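Local coordinates for prophage MuSo2, 43 kDa tail protein (Shewanella oneidensis, PDB 3CDD) that is a tail protein of a Mu-like prophage and probably forms the trimeric hub of the phage baseplate, as GpP proteins of this family do, at residues A[17-23]-A[35-40]; A[46-52]-A[84-89]. All coordinates share one frame; numbering follows the deposited sequence.

Both contacts lie in the N-terminal GpP-like domain, and their centres are about 18 Å apart. Contact 1 comes first along the chain and closes before contact 2 opens. It joins the two strands of the hairpin 21-27 and 34-42. Contact 2 sits farther from the centre of the chain, where the loop after strand 34-42 meets the turn leading into strand 88-97. Strands 34-42 and 88-97 are antiparallel neighbours, and the contacts touch through the methyl groups of Thr40 and Thr88. No other subunit touches contact 1, whereas contact 2 reaches a second subunit of the trimer.

Contact 1 of 2, residues A[17-23]-A[35-40]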
ATOM      1  N   GLN A  17      22.391 -25.893  -8.800  1.00 31.25           N
ATOM      2  CA  GLN A  17      23.267 -25.445  -7.744  1.00 31.32           C
ATOM      3  C   GLN A  17      24.047 -24.273  -8.311  1.00 31.34           C
ATOM      4  O   GLN A  17      24.201 -24.150  -9.528  1.00 31.64           O
ATOM      5  CB  GLN A  17      24.211 -26.585  -7.320  1.00 31.61           C
ATOM      6  CG  GLN A  17      25.001 -26.316  -6.040  1.00 33.30           C
ATOM      7  CD  GLN A  17      26.365 -25.654  -6.295  1.00 35.47           C
ATOM      8  OE1 GLN A  17      26.923 -25.729  -7.400  1.00 35.38           O
ATOM      9  NE2 GLN A  17      26.903 -25.007  -5.265  1.00 34.74           N
ATOM     10  N   GLY A  18      24.533 -23.407  -7.435  1.00 30.96           N
ATOM     11  CA  GLY A  18      25.381 -22.306  -7.863  1.00 30.50           C
ATOM     12  C   GLY A  18      24.616 -21.008  -7.924  1.00 29.82           C
ATOM     13  O   GLY A  18      25.048 -20.058  -8.579  1.00 29.81           O
ATOM     14  N   TRP A  19      23.476 -20.976  -7.236  1.00 29.19           N
ATOM     15  CA  TRP A  19      22.644 -19.787  -7.129  1.00 28.32           C
ATOM     16  C   TRP A  19      23.452 -18.647  -6.533  1.00 28.56           C
ATOM     17  O   TRP A  19      24.370 -18.881  -5.732  1.00 29.09           O
ATOM     18  CB  TRP A  19      21.407 -20.090  -6.274  1.00 28.24           C
ATOM     19  CG  TRP A  19      20.538 -21.189  -6.867  1.00 27.89           C
ATOM     20  CD1 TRP A  19      20.590 -22.530  -6.575  1.00 28.60           C
ATOM     21  CD2 TRP A  19      19.524 -21.040  -7.878  1.00 28.20           C
ATOM     22  NE1 TRP A  19      19.656 -23.221  -7.330  1.00 29.10           N
ATOM     23  CE2 TRP A  19      18.987 -22.328  -8.132  1.00 29.09           C
ATOM     24  CE3 TRP A  19      19.015 -19.942  -8.593  1.00 28.56           C
ATOM     25  CZ2 TRP A  19      17.965 -22.545  -9.072  1.00 29.54           C
ATOM     26  CZ3 TRP A  19      17.993 -20.158  -9.525  1.00 28.61           C
ATOM     27  CH2 TRP A  19      17.481 -21.450  -9.753  1.00 29.45           C
ATOM     28  N   THR A  20      23.134 -17.426  -6.948  1.00 27.89           N
ATOM     29  CA  THR A  20      23.859 -16.254  -6.503  1.00 28.64           C
ATOM     30  C   THR A  20      23.122 -15.547  -5.354  1.00 28.59           C
ATOM     31  O   THR A  20      23.736 -14.783  -4.616  1.00 27.38           O
ATOM     32  CB  THR A  20      24.136 -15.242  -7.663  1.00 28.63           C
ATOM     33  OG1 THR A  20      22.918 -14.944  -8.345  1.00 28.92           O
ATOM     34  CG2 THR A  20      25.163 -15.787  -8.655  1.00 28.06           C
ATOM     35  N   LYS A  21      21.818 -15.821  -5.218  1.00 27.89           N
ATOM     36  CA  LYS A  21      21.033 -15.326  -4.090  1.00 29.54           C
ATOM     37  C   LYS A  21      19.921 -16.318  -3.722  1.00 28.50           C
ATOM     38  O   LYS A  21      19.150 -16.750  -4.583  1.00 29.02           O
ATOM     39  CB  LYS A  21      20.449 -13.943  -4.403  1.00 29.43           C
ATOM     40  CG  LYS A  21      19.956 -13.157  -3.186  1.00 32.33           C
ATOM     41  CD  LYS A  21      19.417 -11.791  -3.635  1.00 32.63           C
ATOM     42  CE  LYS A  21      18.129 -11.944  -4.460  1.00 38.25           C
ATOM     43  NZ  LYS A  21      17.561 -10.605  -4.884  1.00 43.36           N
ATOM     44  N   ILE A  22      19.858 -16.697  -2.446  1.00 27.58           N
ATOM     45  CA  ILE A  22      18.870 -17.676  -1.951  1.00 26.25           C
ATOM     46  C   ILE A  22      18.213 -17.065  -0.726  1.00 26.50           C
ATOM     47  O   ILE A  22      18.922 -16.530   0.135  1.00 26.13           O
ATOM     48  CB  ILE A  22      19.574 -19.001  -1.554  1.00 27.03           C
ATOM     49  CG1 ILE A  22      20.345 -19.565  -2.750  1.00 26.48           C
ATOM     50  CG2 ILE A  22      18.554 -20.056  -0.940  1.00 26.95           C
ATOM     51  CD1 ILE A  22      21.209 -20.779  -2.445  1.00 25.79           C
ATOM     52  N   GLY A  23      16.877 -17.094  -0.659  1.00 26.45           N
ATOM     53  CA  GLY A  23      16.139 -16.716   0.549  1.00 25.55           C
ATOM     54  C   GLY A  23      15.072 -17.767   0.812  1.00 27.30           C
ATOM     55  O   GLY A  23      14.262 -18.059  -0.066  1.00 27.09           O
ATOM     56  N   PHE A  35      10.199 -19.653  -0.773  1.00 27.92           N
ATOM     57  CA  PHE A  35      11.561 -19.693  -1.280  1.00 28.46           C
ATOM     58  C   PHE A  35      11.726 -18.748  -2.470  1.00 29.15           C
ATOM     59  O   PHE A  35      10.785 -18.507  -3.210  1.00 28.65           O
ATOM     60  CB  PHE A  35      12.029 -21.134  -1.612  1.00 28.02           C
ATOM     61  CG  PHE A  35      11.289 -21.795  -2.752  1.00 27.04           C
ATOM     62  CD1 PHE A  35      11.753 -21.667  -4.070  1.00 27.16           C
ATOM     63  CD2 PHE A  35      10.171 -22.582  -2.511  1.00 25.91           C
ATOM     64  CE1 PHE A  35      11.109 -22.274  -5.125  1.00 27.27           C
ATOM     65  CE2 PHE A  35       9.503 -23.213  -3.586  1.00 27.46           C
ATOM     66  CZ  PHE A  35       9.964 -23.046  -4.883  1.00 26.75           C
ATOM     67  N   ASP A  36      12.934 -18.207  -2.633  0.50 29.53           N
ATOM     68  CA  ASP A  36      13.290 -17.377  -3.785  0.50 29.59           C
ATOM     69  C   ASP A  36      14.753 -17.671  -4.111  0.50 29.66           C
ATOM     70  O   ASP A  36      15.632 -17.523  -3.250  0.50 28.91           O
ATOM     71  CB  ASP A  36      13.117 -15.890  -3.460  0.50 29.90           C
ATOM     72  CG  ASP A  36      12.537 -15.063  -4.631  0.50 31.32           C
ATOM     73  OD1 ASP A  36      12.888 -15.274  -5.821  0.50 31.11           O
ATOM     74  OD2 ASP A  36      11.712 -14.172  -4.334  0.50 33.95           O
ATOM     75  N   LEU A  37      15.005 -18.099  -5.347  1.00 29.25           N
ATOM     76  CA  LEU A  37      16.346 -18.414  -5.798  1.00 30.31           C
ATOM     77  C   LEU A  37      16.638 -17.664  -7.065  1.00 30.52           C
ATOM     78  O   LEU A  37      15.790 -17.615  -7.974  1.00 30.87           O
ATOM     79  CB  LEU A  37      16.542 -19.912  -5.993  1.00 30.51           C
ATOM     80  CG  LEU A  37      16.584 -20.658  -4.664  1.00 32.13           C
ATOM     81  CD1 LEU A  37      15.193 -21.193  -4.344  1.00 33.83           C
ATOM     82  CD2 LEU A  37      17.586 -21.789  -4.680  1.00 30.72           C
ATOM     83  N   GLU A  38      17.811 -17.045  -7.101  1.00 29.40           N
ATOM     84  CA  GLU A  38      18.224 -16.256  -8.235  1.00 29.73           C
ATOM     85  C   GLU A  38      19.662 -16.594  -8.646  1.00 29.46           C
ATOM     86  O   GLU A  38      20.530 -16.827  -7.797  1.00 28.18           O
ATOM     87  CB  GLU A  38      18.089 -14.780  -7.897  1.00 29.88           C
ATOM     88  CG  GLU A  38      18.475 -13.849  -9.012  1.00 32.85           C
ATOM     89  CD  GLU A  38      18.363 -12.405  -8.575  1.00 37.26           C
ATOM     90  OE1 GLU A  38      19.236 -11.935  -7.803  1.00 38.35           O
ATOM     91  OE2 GLU A  38      17.382 -11.753  -8.981  1.00 36.46           O
HETATM   92  N   MSE A  39      19.892 -16.622  -9.960  1.00 29.66           N
HETATM   93  CA  MSE A  39      21.230 -16.821 -10.537  1.00 30.82           C
HETATM   94  C   MSE A  39      21.465 -15.713 -11.556  1.00 30.11           C
HETATM   95  O   MSE A  39      20.764 -15.641 -12.564  1.00 30.83           O
HETATM   96  CB  MSE A  39      21.307 -18.197 -11.208  1.00 29.98           C
HETATM   97  CG  MSE A  39      22.682 -18.890 -11.189  1.00 32.95           C
HETATM   98 SE   MSE A  39      22.525 -20.611 -12.122  0.50 33.74          SE
HETATM   99  CE  MSE A  39      21.451 -21.701 -10.922  1.00 29.71           C
ATOM    100  N   THR A  40      22.443 -14.856 -11.289  1.00 30.22           N
ATOM    101  CA  THR A  40      22.802 -13.715 -12.166  1.00 30.07           C
ATOM    102  C   THR A  40      24.178 -13.890 -12.816  1.00 29.95           C
ATOM    103  O   THR A  40      25.209 -13.941 -12.134  1.00 30.06           O
ATOM    104  CB  THR A  40      22.744 -12.375 -11.386  1.00 30.14           C
ATOM    105  OG1 THR A  40      21.454 -12.235 -10.789  1.00 31.42           O
ATOM    106  CG2 THR A  40      23.037 -11.156 -12.276  1.00 29.99           C
TER
HETATM  107  O   HOH W   1      21.816 -12.821  -7.914  1.00 34.29           O
HETATM  108  O   HOH W   2      16.695 -14.855  -4.245  1.00 28.74           O
HETATM  109  O   HOH W   3      15.472 -11.670  -7.087  1.00 47.27           O
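The indole of Trp19 is held between two residues of the facing strand, Leu37 and Met39, which take its opposite faces. Leu37 CD2 sits 3.5 Å from the centroid of the five-membered ring of Trp19, almost on the ring normal. Met39 is a selenomethionine. Its chain bends at the last torsion (chi3 -70°), which puts Met39 CE over the six-membered ring of Trp19, 3.6 Å from its centroid. The selenium stands farther above the same face, a Met-aromatic contact. The carbonyl carbon, Glu38 C, lies at the ring edge, 3.4 Å from Trp19 CE3. Trp19 NE1 hydrogen-bonds to Tyr16 O, and the ring also packs on Leu9 of strand 7-11.

Beside the indole the backbone pairing is irregular. Glu38 O accepts from both Thr20 N (2.8 Å) and Lys21 N (3.1 Å). The first donor lies in the carbonyl plane and the second is tilted 26° from it. Thr20 OG1 accepts from Thr40 N at 3.0 Å. Regular antiparallel pairing follows: Lys21 pairs with Glu38 and Gly23 with Asp36, both hydrogen-bonded pairs.

On the face away from the indole, Lys21 NZ and Glu38 OE1 form a long salt bridge of 3.6 Å. A water joins Lys21 NZ to Glu38 OE2. Strand 88-97 flanks strand 34-42 and pairs with Leu37 and Met39 through backbone hydrogen bonds.

Thr20 and Lys21 together opposite Glu38 make a classic beta bulge, here at the start of strand 21-27 in an antiparallel beta hairpin.

Contact 2 of 2, residues A[46-52]-A[84-89]; sequences NDAQYKA and YDESTI
Gln49 has CG anti to its carbonyl carbon (chi1 -64°) and an extended chain beyond, which carries its amide to Tyr84. Tyr84 has CG between backbone N and carbonyl carbon (chi1 58°). The two side chains cross at about a right angle, with the amide and ring planes 61° apart. Gln49 CD lies 3.8 Å from Tyr84 CE1. Both polar ends are bound by the second subunit: Gln49 by its Gly195 and Val198, Tyr84 OH by its Asp309.

One direct hydrogen bond joins the segments, from Ala48 N to Glu86 O (3.1 Å). The donor stands above the carbonyl plane. A water adds a bridge from Gln49 N to the same oxygen. Ala48 CB reaches Ile89 CG1 at 4.0 Å, and Asn46 OD1 rests 3.4 Å from Ser87 CB.

The turn is braced from within by Asp85 OD1, which accepts from Ser87 N at 2.9 Å and from Thr88 OG1 at 2.7 Å. From outside the turn, Lys42 NZ hydrogen-bonds to Ser87 OG and Thr88 OG1. Tyr84 also pairs in an antiparallel ladder with a strand of the second subunit. The contact is therefore a loop packed on an Asx turn between strands 70-84 and 88-97, at a subunit interface crossed by a continuous beta sheet.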
ATOM      1  N   ASN A  46      29.586  -8.627 -23.805  1.00 33.44           N
ATOM      2  CA  ASN A  46      28.346  -7.942 -24.193  1.00 34.25           C
ATOM      3  C   ASN A  46      27.547  -8.830 -25.148  1.00 34.23           C
ATOM      4  O   ASN A  46      26.861  -8.351 -26.064  1.00 33.83           O
ATOM      5  CB  ASN A  46      28.658  -6.578 -24.826  1.00 34.91           C
ATOM      6  CG  ASN A  46      27.690  -5.491 -24.400  1.00 37.55           C
ATOM      7  OD1 ASN A  46      27.080  -5.556 -23.323  1.00 40.28           O
ATOM      8  ND2 ASN A  46      27.562  -4.460 -25.239  1.00 39.17           N
ATOM      9  N   ASP A  47      27.634 -10.134 -24.893  1.00 33.77           N
ATOM     10  CA  ASP A  47      27.089 -11.144 -25.780  1.00 34.13           C
ATOM     11  C   ASP A  47      26.199 -12.123 -25.022  1.00 33.65           C
ATOM     12  O   ASP A  47      26.067 -13.278 -25.391  1.00 34.00           O
ATOM     13  CB  ASP A  47      28.237 -11.860 -26.511  1.00 34.47           C
ATOM     14  CG  ASP A  47      29.251 -12.489 -25.557  1.00 35.02           C
ATOM     15  OD1 ASP A  47      29.185 -12.258 -24.327  1.00 35.55           O
ATOM     16  OD2 ASP A  47      30.124 -13.226 -26.049  1.00 35.31           O
ATOM     17  N   ALA A  48      25.590 -11.636 -23.950  1.00 33.54           N
ATOM     18  CA  ALA A  48      24.680 -12.420 -23.122  1.00 33.65           C
ATOM     19  C   ALA A  48      23.550 -13.063 -23.928  1.00 33.79           C
ATOM     20  O   ALA A  48      23.139 -14.186 -23.648  1.00 33.99           O
ATOM     21  CB  ALA A  48      24.100 -11.544 -22.033  1.00 32.80           C
ATOM     22  N   GLN A  49      23.041 -12.351 -24.926  1.00 33.90           N
ATOM     23  CA  GLN A  49      21.857 -12.816 -25.648  1.00 34.17           C
ATOM     24  C   GLN A  49      22.156 -13.991 -26.587  1.00 35.67           C
ATOM     25  O   GLN A  49      21.236 -14.654 -27.075  1.00 35.27           O
ATOM     26  CB  GLN A  49      21.192 -11.642 -26.368  1.00 33.53           C
ATOM     27  CG  GLN A  49      20.659 -10.584 -25.387  1.00 32.74           C
ATOM     28  CD  GLN A  49      19.927  -9.444 -26.057  1.00 33.31           C
ATOM     29  OE1 GLN A  49      19.322  -9.611 -27.125  1.00 33.56           O
ATOM     30  NE2 GLN A  49      19.961  -8.280 -25.428  1.00 30.52           N
ATOM     31  N   TYR A  50      23.446 -14.254 -26.824  1.00 37.10           N
ATOM     32  CA  TYR A  50      23.875 -15.415 -27.631  1.00 39.10           C
ATOM     33  C   TYR A  50      24.377 -16.575 -26.755  1.00 39.86           C
ATOM     34  O   TYR A  50      24.945 -17.535 -27.263  1.00 39.97           O
ATOM     35  CB  TYR A  50      24.953 -14.998 -28.655  1.00 39.32           C
ATOM     36  CG  TYR A  50      24.640 -13.694 -29.361  1.00 40.31           C
ATOM     37  CD1 TYR A  50      23.801 -13.658 -30.482  1.00 41.48           C
ATOM     38  CD2 TYR A  50      25.169 -12.490 -28.897  1.00 41.13           C
ATOM     39  CE1 TYR A  50      23.506 -12.445 -31.125  1.00 41.65           C
ATOM     40  CE2 TYR A  50      24.879 -11.280 -29.520  1.00 41.58           C
ATOM     41  CZ  TYR A  50      24.046 -11.259 -30.625  1.00 41.57           C
ATOM     42  OH  TYR A  50      23.777 -10.043 -31.225  1.00 41.69           O
ATOM     43  N   LYS A  51      24.150 -16.482 -25.443  1.00 41.29           N
ATOM     44  CA  LYS A  51      24.796 -17.377 -24.466  1.00 42.47           C
ATOM     45  C   LYS A  51      23.854 -17.899 -23.380  1.00 43.47           C
ATOM     46  O   LYS A  51      24.277 -18.112 -22.232  1.00 43.65           O
ATOM     47  CB  LYS A  51      26.041 -16.697 -23.846  1.00 42.74           C
ATOM     48  CG  LYS A  51      27.211 -16.553 -24.835  1.00 42.13           C
ATOM     49  CD  LYS A  51      28.524 -16.156 -24.202  1.00 42.57           C
ATOM     50  CE  LYS A  51      29.672 -16.513 -25.154  1.00 43.78           C
ATOM     51  NZ  LYS A  51      30.965 -15.788 -24.872  1.00 42.10           N
ATOM     52  N   ALA A  52      22.583 -18.103 -23.752  1.00 44.20           N
ATOM     53  CA  ALA A  52      21.599 -18.784 -22.903  1.00 44.94           C
ATOM     54  C   ALA A  52      22.154 -20.126 -22.417  1.00 45.27           C
ATOM     55  O   ALA A  52      22.758 -20.862 -23.192  1.00 45.29           O
ATOM     56  CB  ALA A  52      20.283 -18.987 -23.664  1.00 44.97           C
ATOM     57  N   TYR A  84      17.057 -10.363 -18.930  1.00 25.25           N
ATOM     58  CA  TYR A  84      18.408 -10.251 -19.447  1.00 25.05           C
ATOM     59  C   TYR A  84      18.592  -8.867 -20.047  1.00 25.48           C
ATOM     60  O   TYR A  84      17.623  -8.131 -20.220  1.00 25.79           O
ATOM     61  CB  TYR A  84      18.683 -11.323 -20.521  1.00 23.82           C
ATOM     62  CG  TYR A  84      17.710 -11.251 -21.681  1.00 25.32           C
ATOM     63  CD1 TYR A  84      17.929 -10.375 -22.752  1.00 23.07           C
ATOM     64  CD2 TYR A  84      16.556 -12.050 -21.697  1.00 24.53           C
ATOM     65  CE1 TYR A  84      17.026 -10.289 -23.805  1.00 25.33           C
ATOM     66  CE2 TYR A  84      15.651 -11.979 -22.760  1.00 25.52           C
ATOM     67  CZ  TYR A  84      15.896 -11.102 -23.800  1.00 24.23           C
ATOM     68  OH  TYR A  84      15.023 -11.035 -24.852  1.00 26.38           O
ATOM     69  N   ASP A  85      19.843  -8.506 -20.321  1.00 26.20           N
ATOM     70  CA  ASP A  85      20.166  -7.394 -21.232  1.00 27.29           C
ATOM     71  C   ASP A  85      21.387  -7.782 -22.061  1.00 28.20           C
ATOM     72  O   ASP A  85      21.604  -8.977 -22.305  1.00 28.49           O
ATOM     73  CB  ASP A  85      20.348  -6.067 -20.492  1.00 27.52           C
ATOM     74  CG  ASP A  85      21.396  -6.131 -19.384  1.00 29.99           C
ATOM     75  OD1 ASP A  85      22.445  -6.776 -19.560  1.00 33.53           O
ATOM     76  OD2 ASP A  85      21.170  -5.518 -18.329  1.00 32.45           O
ATOM     77  N   GLU A  86      22.201  -6.822 -22.501  1.00 28.54           N
ATOM     78  CA  GLU A  86      23.291  -7.199 -23.406  1.00 29.39           C
ATOM     79  C   GLU A  86      24.472  -7.864 -22.701  1.00 29.04           C
ATOM     80  O   GLU A  86      25.234  -8.578 -23.333  1.00 29.13           O
ATOM     81  CB  GLU A  86      23.732  -6.030 -24.269  1.00 29.86           C
ATOM     82  CG  GLU A  86      22.757  -5.759 -25.378  1.00 34.40           C
ATOM     83  CD  GLU A  86      22.868  -4.357 -25.905  1.00 40.39           C
ATOM     84  OE1 GLU A  86      22.952  -3.407 -25.087  1.00 42.14           O
ATOM     85  OE2 GLU A  86      22.859  -4.207 -27.141  1.00 42.50           O
ATOM     86  N   SER A  87      24.568  -7.688 -21.385  1.00 28.43           N
ATOM     87  CA  SER A  87      25.680  -8.242 -20.628  1.00 28.37           C
ATOM     88  C   SER A  87      25.236  -8.984 -19.350  1.00 27.93           C
ATOM     89  O   SER A  87      26.045  -9.201 -18.453  1.00 27.62           O
ATOM     90  CB  SER A  87      26.647  -7.109 -20.278  1.00 28.64           C
ATOM     91  OG  SER A  87      25.980  -6.121 -19.523  1.00 29.49           O
ATOM     92  N   THR A  88      23.962  -9.389 -19.298  1.00 27.18           N
ATOM     93  CA  THR A  88      23.336  -9.943 -18.093  1.00 26.79           C
ATOM     94  C   THR A  88      22.320 -10.995 -18.482  1.00 26.79           C
ATOM     95  O   THR A  88      21.563 -10.807 -19.427  1.00 26.42           O
ATOM     96  CB  THR A  88      22.598  -8.856 -17.247  1.00 27.19           C
ATOM     97  OG1 THR A  88      23.390  -7.666 -17.191  1.00 26.65           O
ATOM     98  CG2 THR A  88      22.350  -9.321 -15.817  1.00 25.74           C
ATOM     99  N   ILE A  89      22.339 -12.114 -17.773  1.00 26.72           N
ATOM    100  CA  ILE A  89      21.203 -13.043 -17.759  1.00 27.05           C
ATOM    101  C   ILE A  89      20.896 -13.361 -16.300  1.00 27.46           C
ATOM    102  O   ILE A  89      21.771 -13.818 -15.547  1.00 27.00           O
ATOM    103  CB  ILE A  89      21.442 -14.356 -18.553  1.00 26.46           C
ATOM    104  CG1 ILE A  89      21.745 -14.060 -20.020  1.00 27.89           C
ATOM    105  CG2 ILE A  89      20.198 -15.277 -18.465  1.00 26.21           C
ATOM    106  CD1 ILE A  89      22.233 -15.284 -20.843  1.00 27.90           C
TER
HETATM  107  O   HOH W   4      23.923  -9.706 -25.999  1.00 23.30           O